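PDB 6WY9: acyl-CoA dehydrogenase domain protein Tcur3481 from Thermomonospora curvata, which binds the flavin cofactor FAD and probably acts as an acyl-CoA dehydrogenase, oxidising acyl-CoA thioesters. Local coordinates for residues B[68-80]-B[222-236]. Numbering follows the deposited sequence.
Sequences LGALCVLLEEQGR and VARTALAAVQLGVAS
G79 and G233 meet backbone to backbone where helices 68-80 and 222-236 converge, with G79 C 3.4 Å from G233 C. A CB modelled on either glycine would clash with the opposite main chain, so the 6.3 Å axis approach depends on both lacking side chains. Five CA-H...O contacts, all in the half around the glycines (L75 to R80 against A229 to V234), include G233 CA to E76 O at 3.2 Å and R80 CA to G233 O; no conventional hydrogen bond crosses the interface. Together they make this a close, glycine-mediated helix packing, away from the flavin site. One turn back, A229 presents its CB to those of C72 and L75, while L75 CD1 presses on A226 CB at a tight 3.4 Å. V230 CG2 rests against L75 CB.

The axes diverge at 37°, and CA separation grows from 4.2 Å at R80-G233 to 7.8 Å at L68-V222. There contact passes to branch ends: with CG anti to the backbone N (chi1 -177°), L68 sends CD1 to V222 CG1 and CD2 to T225 CG2.

Beside the glycines, the extended E76 chain lays its carboxylate across L232, OE2 lying 3.4 Å from CD2. The same oxygen takes a weak, bent bond from R80 NH2, part of a salt bridge; R80 NH1 pairs with E77. With an alanine here in place of E76, L232 CD2 would probably lose this neighbour and R80 one of its two carboxylate partners. R80 and S236 mark the partly exposed end.

The contact packs an N-terminal-domain helix on the long helix 215-248 of the C-terminal domain; helix 5-23 touches A70 and V73, helix 87-100 borders L71 and A226, and helix 330-340 meets V230.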
ATOM      1  N   LEU B  68      30.859  -7.552  11.295  1.00 48.32           N
ATOM      2  CA  LEU B  68      29.509  -7.009  11.223  1.00 48.48           C
ATOM      3  C   LEU B  68      28.466  -8.121  11.235  1.00 47.99           C
ATOM      4  O   LEU B  68      27.405  -7.951  11.842  1.00 48.19           O
ATOM      5  CB  LEU B  68      29.384  -6.116   9.986  1.00 50.64           C
ATOM      6  CG  LEU B  68      28.048  -5.387   9.755  1.00 51.41           C
ATOM      7  CD1 LEU B  68      27.617  -4.444  10.905  1.00 51.01           C
ATOM      8  CD2 LEU B  68      28.067  -4.664   8.400  1.00 54.32           C
ATOM      9  N   GLY B  69      28.777  -9.282  10.649  1.00 49.46           N
ATOM     10  CA  GLY B  69      27.835 -10.402  10.675  1.00 48.79           C
ATOM     11  C   GLY B  69      27.474 -10.852  12.076  1.00 47.46           C
ATOM     12  O   GLY B  69      26.291 -11.074  12.398  1.00 45.21           O
ATOM     13  N   ALA B  70      28.490 -11.040  12.928  1.00 47.71           N
ATOM     14  CA  ALA B  70      28.220 -11.415  14.313  1.00 46.23           C
ATOM     15  C   ALA B  70      27.423 -10.320  15.017  1.00 46.20           C
ATOM     16  O   ALA B  70      26.498 -10.607  15.793  1.00 45.34           O
ATOM     17  CB  ALA B  70      29.534 -11.693  15.065  1.00 46.43           C
ATOM     18  N   LEU B  71      27.778  -9.054  14.771  1.00 44.62           N
ATOM     19  CA  LEU B  71      27.015  -7.973  15.368  1.00 44.36           C
ATOM     20  C   LEU B  71      25.545  -8.072  14.963  1.00 43.74           C
ATOM     21  O   LEU B  71      24.641  -7.984  15.807  1.00 43.86           O
ATOM     22  CB  LEU B  71      27.597  -6.618  14.956  1.00 45.46           C
ATOM     23  CG  LEU B  71      26.740  -5.461  15.497  1.00 45.35           C
ATOM     24  CD1 LEU B  71      26.589  -5.524  17.034  1.00 42.83           C
ATOM     25  CD2 LEU B  71      27.254  -4.082  15.001  1.00 47.39           C
ATOM     26  N   CYS B  72      25.290  -8.327  13.686  1.00 44.66           N
ATOM     27  CA  CYS B  72      23.896  -8.383  13.232  1.00 43.72           C
ATOM     28  C   CYS B  72      23.154  -9.574  13.840  1.00 44.35           C
ATOM     29  O   CYS B  72      21.954  -9.478  14.131  1.00 44.28           O
ATOM     30  CB  CYS B  72      23.852  -8.413  11.715  1.00 45.08           C
ATOM     31  SG  CYS B  72      24.277  -6.755  10.996  1.00 49.69           S
ATOM     32  N   VAL B  73      23.839 -10.705  14.041  1.00 44.72           N
ATOM     33  CA  VAL B  73      23.193 -11.850  14.677  1.00 43.81           C
ATOM     34  C   VAL B  73      22.804 -11.488  16.099  1.00 43.46           C
ATOM     35  O   VAL B  73      21.678 -11.745  16.539  1.00 40.83           O
ATOM     36  CB  VAL B  73      24.119 -13.089  14.622  1.00 45.81           C
ATOM     37  CG1 VAL B  73      23.610 -14.229  15.490  1.00 46.31           C
ATOM     38  CG2 VAL B  73      24.241 -13.572  13.198  1.00 46.67           C
ATOM     39  N   LEU B  74      23.719 -10.838  16.824  1.00 42.17           N
ATOM     40  CA  LEU B  74      23.413 -10.412  18.188  1.00 42.00           C
ATOM     41  C   LEU B  74      22.282  -9.379  18.225  1.00 40.74           C
ATOM     42  O   LEU B  74      21.405  -9.453  19.095  1.00 40.21           O
ATOM     43  CB  LEU B  74      24.666  -9.843  18.849  1.00 42.87           C
ATOM     44  CG  LEU B  74      24.507  -9.236  20.240  1.00 43.22           C
ATOM     45  CD1 LEU B  74      24.148 -10.310  21.314  1.00 42.62           C
ATOM     46  CD2 LEU B  74      25.786  -8.473  20.638  1.00 44.06           C
ATOM     47  N   LEU B  75      22.306  -8.383  17.323  1.00 40.58           N
ATOM     48  CA  LEU B  75      21.270  -7.349  17.327  1.00 39.54           C
ATOM     49  C   LEU B  75      19.903  -7.919  16.974  1.00 40.32           C
ATOM     50  O   LEU B  75      18.867  -7.412  17.442  1.00 38.90           O
ATOM     51  CB  LEU B  75      21.636  -6.210  16.338  1.00 38.17           C
ATOM     52  CG  LEU B  75      22.860  -5.386  16.775  1.00 38.58           C
ATOM     53  CD1 LEU B  75      23.173  -4.245  15.786  1.00 39.87           C
ATOM     54  CD2 LEU B  75      22.684  -4.862  18.233  1.00 38.35           C
ATOM     55  N   GLU B  76      19.876  -8.897  16.065  1.00 40.23           N
ATOM     56  CA  GLU B  76      18.608  -9.491  15.701  1.00 41.84           C
ATOM     57  C   GLU B  76      17.996 -10.225  16.895  1.00 39.47           C
ATOM     58  O   GLU B  76      16.793 -10.083  17.173  1.00 39.79           O
ATOM     59  CB  GLU B  76      18.782 -10.423  14.498  1.00 44.43           C
ATOM     60  CG  GLU B  76      17.479 -11.104  14.127  1.00 48.86           C
ATOM     61  CD  GLU B  76      17.580 -12.058  12.927  1.00 55.89           C
ATOM     62  OE1 GLU B  76      18.675 -12.225  12.349  1.00 58.00           O
ATOM     63  OE2 GLU B  76      16.537 -12.651  12.566  1.00 60.02           O
ATOM     64  N   GLU B  77      18.793 -11.007  17.622  1.00 39.01           N
ATOM     65  CA  GLU B  77      18.259 -11.596  18.855  1.00 42.29           C
ATOM     66  C   GLU B  77      17.842 -10.530  19.849  1.00 42.15           C
ATOM     67  O   GLU B  77      16.860 -10.708  20.569  1.00 42.33           O
ATOM     68  CB  GLU B  77      19.274 -12.507  19.554  1.00 43.49           C
ATOM     69  CG  GLU B  77      19.270 -13.877  19.032  1.00 48.12           C
ATOM     70  CD  GLU B  77      17.894 -14.548  19.011  1.00 49.35           C
ATOM     71  OE1 GLU B  77      17.138 -14.629  20.020  1.00 50.15           O
ATOM     72  OE2 GLU B  77      17.603 -15.044  17.943  1.00 51.15           O
ATOM     73  N   GLN B  78      18.623  -9.459  19.974  1.00 41.09           N
ATOM     74  CA  GLN B  78      18.219  -8.411  20.901  1.00 40.61           C
ATOM     75  C   GLN B  78      16.842  -7.857  20.538  1.00 40.64           C
ATOM     76  O   GLN B  78      15.969  -7.714  21.408  1.00 40.99           O
ATOM     77  CB  GLN B  78      19.249  -7.284  20.958  1.00 40.30           C
ATOM     78  CG  GLN B  78      18.635  -6.083  21.683  1.00 41.34           C
ATOM     79  CD  GLN B  78      19.417  -4.814  21.573  1.00 42.39           C
ATOM     80  OE1 GLN B  78      20.159  -4.578  20.595  1.00 43.82           O
ATOM     81  NE2 GLN B  78      19.224  -3.936  22.547  1.00 43.61           N
ATOM     82  N   GLY B  79      16.615  -7.549  19.254  1.00 38.33           N
ATOM     83  CA  GLY B  79      15.308  -7.030  18.863  1.00 38.78           C
ATOM     84  C   GLY B  79      14.180  -8.020  19.081  1.00 39.35           C
ATOM     85  O   GLY B  79      13.054  -7.630  19.413  1.00 37.53           O
ATOM     86  N   ARG B  80      14.460  -9.318  18.923  1.00 39.70           N
ATOM     87  CA  ARG B  80      13.427 -10.328  19.172  1.00 42.37           C
ATOM     88  C   ARG B  80      12.830 -10.221  20.575  1.00 41.12           C
ATOM     89  O   ARG B  80      11.675 -10.611  20.800  1.00 38.54           O
ATOM     90  CB  ARG B  80      14.027 -11.709  18.989  1.00 46.96           C
ATOM     91  CG  ARG B  80      13.482 -12.467  17.865  1.00 55.29           C
ATOM     92  CD  ARG B  80      14.269 -13.738  17.718  1.00 61.17           C
ATOM     93  NE  ARG B  80      14.271 -14.175  16.335  1.00 69.00           N
ATOM     94  CZ  ARG B  80      15.309 -14.073  15.512  1.00 72.12           C
ATOM     95  NH1 ARG B  80      16.472 -13.558  15.926  1.00 70.74           N
ATOM     96  NH2 ARG B  80      15.182 -14.511  14.262  1.00 76.04           N
ATOM     97  N   VAL B 222      27.212   1.231   8.382  1.00 41.75           N
ATOM     98  CA  VAL B 222      27.168   0.201   9.414  1.00 41.35           C
ATOM     99  C   VAL B 222      25.988   0.422  10.348  1.00 40.75           C
ATOM    100  O   VAL B 222      25.300  -0.533  10.730  1.00 39.81           O
ATOM    101  CB  VAL B 222      28.490   0.180  10.195  1.00 42.64           C
ATOM    102  CG1 VAL B 222      28.331  -0.685  11.488  1.00 43.33           C
ATOM    103  CG2 VAL B 222      29.617  -0.300   9.307  1.00 44.74           C
ATOM    104  N   ALA B 223      25.759   1.674  10.764  1.00 39.46           N
ATOM    105  CA  ALA B 223      24.634   1.958  11.665  1.00 38.35           C
ATOM    106  C   ALA B 223      23.296   1.628  11.007  1.00 38.66           C
ATOM    107  O   ALA B 223      22.374   1.122  11.669  1.00 36.25           O
ATOM    108  CB  ALA B 223      24.634   3.430  12.078  1.00 38.21           C
ATOM    109  N   ARG B 224      23.155   1.972   9.721  1.00 36.63           N
ATOM    110  CA  ARG B 224      21.935   1.621   8.990  1.00 36.96           C
ATOM    111  C   ARG B 224      21.731   0.110   8.980  1.00 37.10           C
ATOM    112  O   ARG B 224      20.600  -0.389   9.165  1.00 36.56           O
ATOM    113  CB  ARG B 224      22.004   2.157   7.554  1.00 37.40           C
ATOM    114  CG  ARG B 224      21.852   3.705   7.441  1.00 37.34           C
ATOM    115  CD  ARG B 224      21.991   4.239   5.999  1.00 40.07           C
ATOM    116  NE  ARG B 224      21.754   5.705   5.909  1.00 40.14           N
ATOM    117  CZ  ARG B 224      22.600   6.591   5.378  1.00 46.20           C
ATOM    118  NH1 ARG B 224      23.780   6.187   4.878  1.00 47.54           N
ATOM    119  NH2 ARG B 224      22.270   7.899   5.344  1.00 43.42           N
ATOM    120  N   THR B 225      22.815  -0.629   8.711  1.00 37.17           N
ATOM    121  CA  THR B 225      22.768  -2.088   8.671  1.00 37.86           C
ATOM    122  C   THR B 225      22.429  -2.637  10.048  1.00 39.17           C
ATOM    123  O   THR B 225      21.573  -3.508  10.188  1.00 38.38           O
ATOM    124  CB  THR B 225      24.117  -2.616   8.157  1.00 40.06           C
ATOM    125  OG1 THR B 225      24.375  -2.063   6.859  1.00 40.92           O
ATOM    126  CG2 THR B 225      24.134  -4.128   8.059  1.00 40.57           C
ATOM    127  N   ALA B 226      23.074  -2.098  11.086  1.00 39.43           N
ATOM    128  CA  ALA B 226      22.818  -2.553  12.445  1.00 38.17           C
ATOM    129  C   ALA B 226      21.370  -2.272  12.867  1.00 37.11           C
ATOM    130  O   ALA B 226      20.725  -3.111  13.513  1.00 37.22           O
ATOM    131  CB  ALA B 226      23.828  -1.870  13.393  1.00 38.83           C
ATOM    132  N   LEU B 227      20.858  -1.076  12.553  1.00 36.19           N
ATOM    133  CA  LEU B 227      19.481  -0.779  12.899  1.00 38.26           C
ATOM    134  C   LEU B 227      18.547  -1.740  12.179  1.00 36.75           C
ATOM    135  O   LEU B 227      17.547  -2.175  12.737  1.00 36.74           O
ATOM    136  CB  LEU B 227      19.129   0.685  12.537  1.00 39.33           C
ATOM    137  CG  LEU B 227      19.726   1.739  13.483  1.00 42.34           C
ATOM    138  CD1 LEU B 227      19.821   3.167  12.750  1.00 41.08           C
ATOM    139  CD2 LEU B 227      18.897   1.798  14.785  1.00 42.70           C
ATOM    140  N   ALA B 228      18.847  -2.050  10.921  1.00 37.19           N
ATOM    141  CA  ALA B 228      18.023  -3.023  10.216  1.00 35.49           C
ATOM    142  C   ALA B 228      18.093  -4.388  10.888  1.00 37.16           C
ATOM    143  O   ALA B 228      17.089  -5.100  10.927  1.00 37.11           O
ATOM    144  CB  ALA B 228      18.429  -3.106   8.758  1.00 35.13           C
ATOM    145  N   ALA B 229      19.244  -4.758  11.474  1.00 35.22           N
ATOM    146  CA  ALA B 229      19.291  -6.046  12.180  1.00 37.83           C
ATOM    147  C   ALA B 229      18.346  -6.058  13.383  1.00 37.94           C
ATOM    148  O   ALA B 229      17.620  -7.042  13.613  1.00 37.68           O
ATOM    149  CB  ALA B 229      20.728  -6.377  12.611  1.00 38.18           C
ATOM    150  N   VAL B 230      18.338  -4.973  14.169  1.00 38.60           N
ATOM    151  CA  VAL B 230      17.443  -4.915  15.330  1.00 38.30           C
ATOM    152  C   VAL B 230      15.995  -4.979  14.857  1.00 38.54           C
ATOM    153  O   VAL B 230      15.152  -5.687  15.428  1.00 40.00           O
ATOM    154  CB  VAL B 230      17.699  -3.625  16.141  1.00 37.67           C
ATOM    155  CG1 VAL B 230      16.734  -3.546  17.356  1.00 35.21           C
ATOM    156  CG2 VAL B 230      19.180  -3.507  16.548  1.00 37.62           C
ATOM    157  N   GLN B 231      15.690  -4.232  13.796  1.00 35.17           N
ATOM    158  CA  GLN B 231      14.322  -4.183  13.312  1.00 35.86           C
ATOM    159  C   GLN B 231      13.883  -5.556  12.844  1.00 35.98           C
ATOM    160  O   GLN B 231      12.721  -5.943  13.015  1.00 37.93           O
ATOM    161  CB  GLN B 231      14.198  -3.171  12.159  1.00 36.79           C
ATOM    162  CG  GLN B 231      12.730  -2.879  11.748  1.00 37.59           C
ATOM    163  CD  GLN B 231      12.071  -1.906  12.697  1.00 39.14           C
ATOM    164  OE1 GLN B 231      12.216  -2.028  13.923  1.00 40.83           O
ATOM    165  NE2 GLN B 231      11.346  -0.922  12.144  1.00 37.34           N
ATOM    166  N   LEU B 232      14.766  -6.263  12.154  1.00 34.95           N
ATOM    167  CA  LEU B 232      14.404  -7.621  11.763  1.00 35.40           C
ATOM    168  C   LEU B 232      13.986  -8.430  12.990  1.00 35.27           C
ATOM    169  O   LEU B 232      12.990  -9.163  12.944  1.00 35.36           O
ATOM    170  CB  LEU B 232      15.583  -8.292  11.058  1.00 34.63           C
ATOM    171  CG  LEU B 232      15.394  -9.780  10.672  1.00 35.84           C
ATOM    172  CD1 LEU B 232      14.185  -9.994   9.636  1.00 34.36           C
ATOM    173  CD2 LEU B 232      16.741 -10.259  10.104  1.00 37.13           C
ATOM    174  N   GLY B 233      14.743  -8.321  14.095  1.00 34.51           N
ATOM    175  CA  GLY B 233      14.401  -9.082  15.286  1.00 34.46           C
ATOM    176  C   GLY B 233      13.103  -8.598  15.920  1.00 34.82           C
ATOM    177  O   GLY B 233      12.248  -9.402  16.317  1.00 35.96           O
ATOM    178  N   VAL B 234      12.909  -7.276  15.979  1.00 35.03           N
ATOM    179  CA  VAL B 234      11.636  -6.746  16.471  1.00 35.07           C
ATOM    180  C   VAL B 234      10.469  -7.314  15.668  1.00 35.72           C
ATOM    181  O   VAL B 234       9.462  -7.752  16.231  1.00 35.67           O
ATOM    182  CB  VAL B 234      11.624  -5.207  16.433  1.00 36.68           C
ATOM    183  CG1 VAL B 234      10.213  -4.686  16.792  1.00 36.04           C
ATOM    184  CG2 VAL B 234      12.716  -4.635  17.428  1.00 35.20           C
ATOM    185  N   ALA B 235      10.550  -7.250  14.341  1.00 35.37           N
ATOM    186  CA  ALA B 235       9.395  -7.677  13.548  1.00 33.80           C
ATOM    187  C   ALA B 235       9.157  -9.173  13.705  1.00 36.33           C
ATOM    188  O   ALA B 235       8.008  -9.620  13.777  1.00 39.03           O
ATOM    189  CB  ALA B 235       9.593  -7.327  12.063  1.00 31.57           C
ATOM    190  N   SER B 236      10.241  -9.962  13.726  1.00 36.04           N
ATOM    191  CA  SER B 236      10.133 -11.403  13.893  1.00 38.88           C
ATOM    192  C   SER B 236       9.477 -11.746  15.227  1.00 39.23           C
ATOM    193  O   SER B 236       8.585 -12.598  15.295  1.00 38.71           O
ATOM    194  CB  SER B 236      11.532 -12.044  13.812  1.00 40.84           C
ATOM    195  OG  SER B 236      12.087 -11.835  12.517  1.00 44.25           O
TER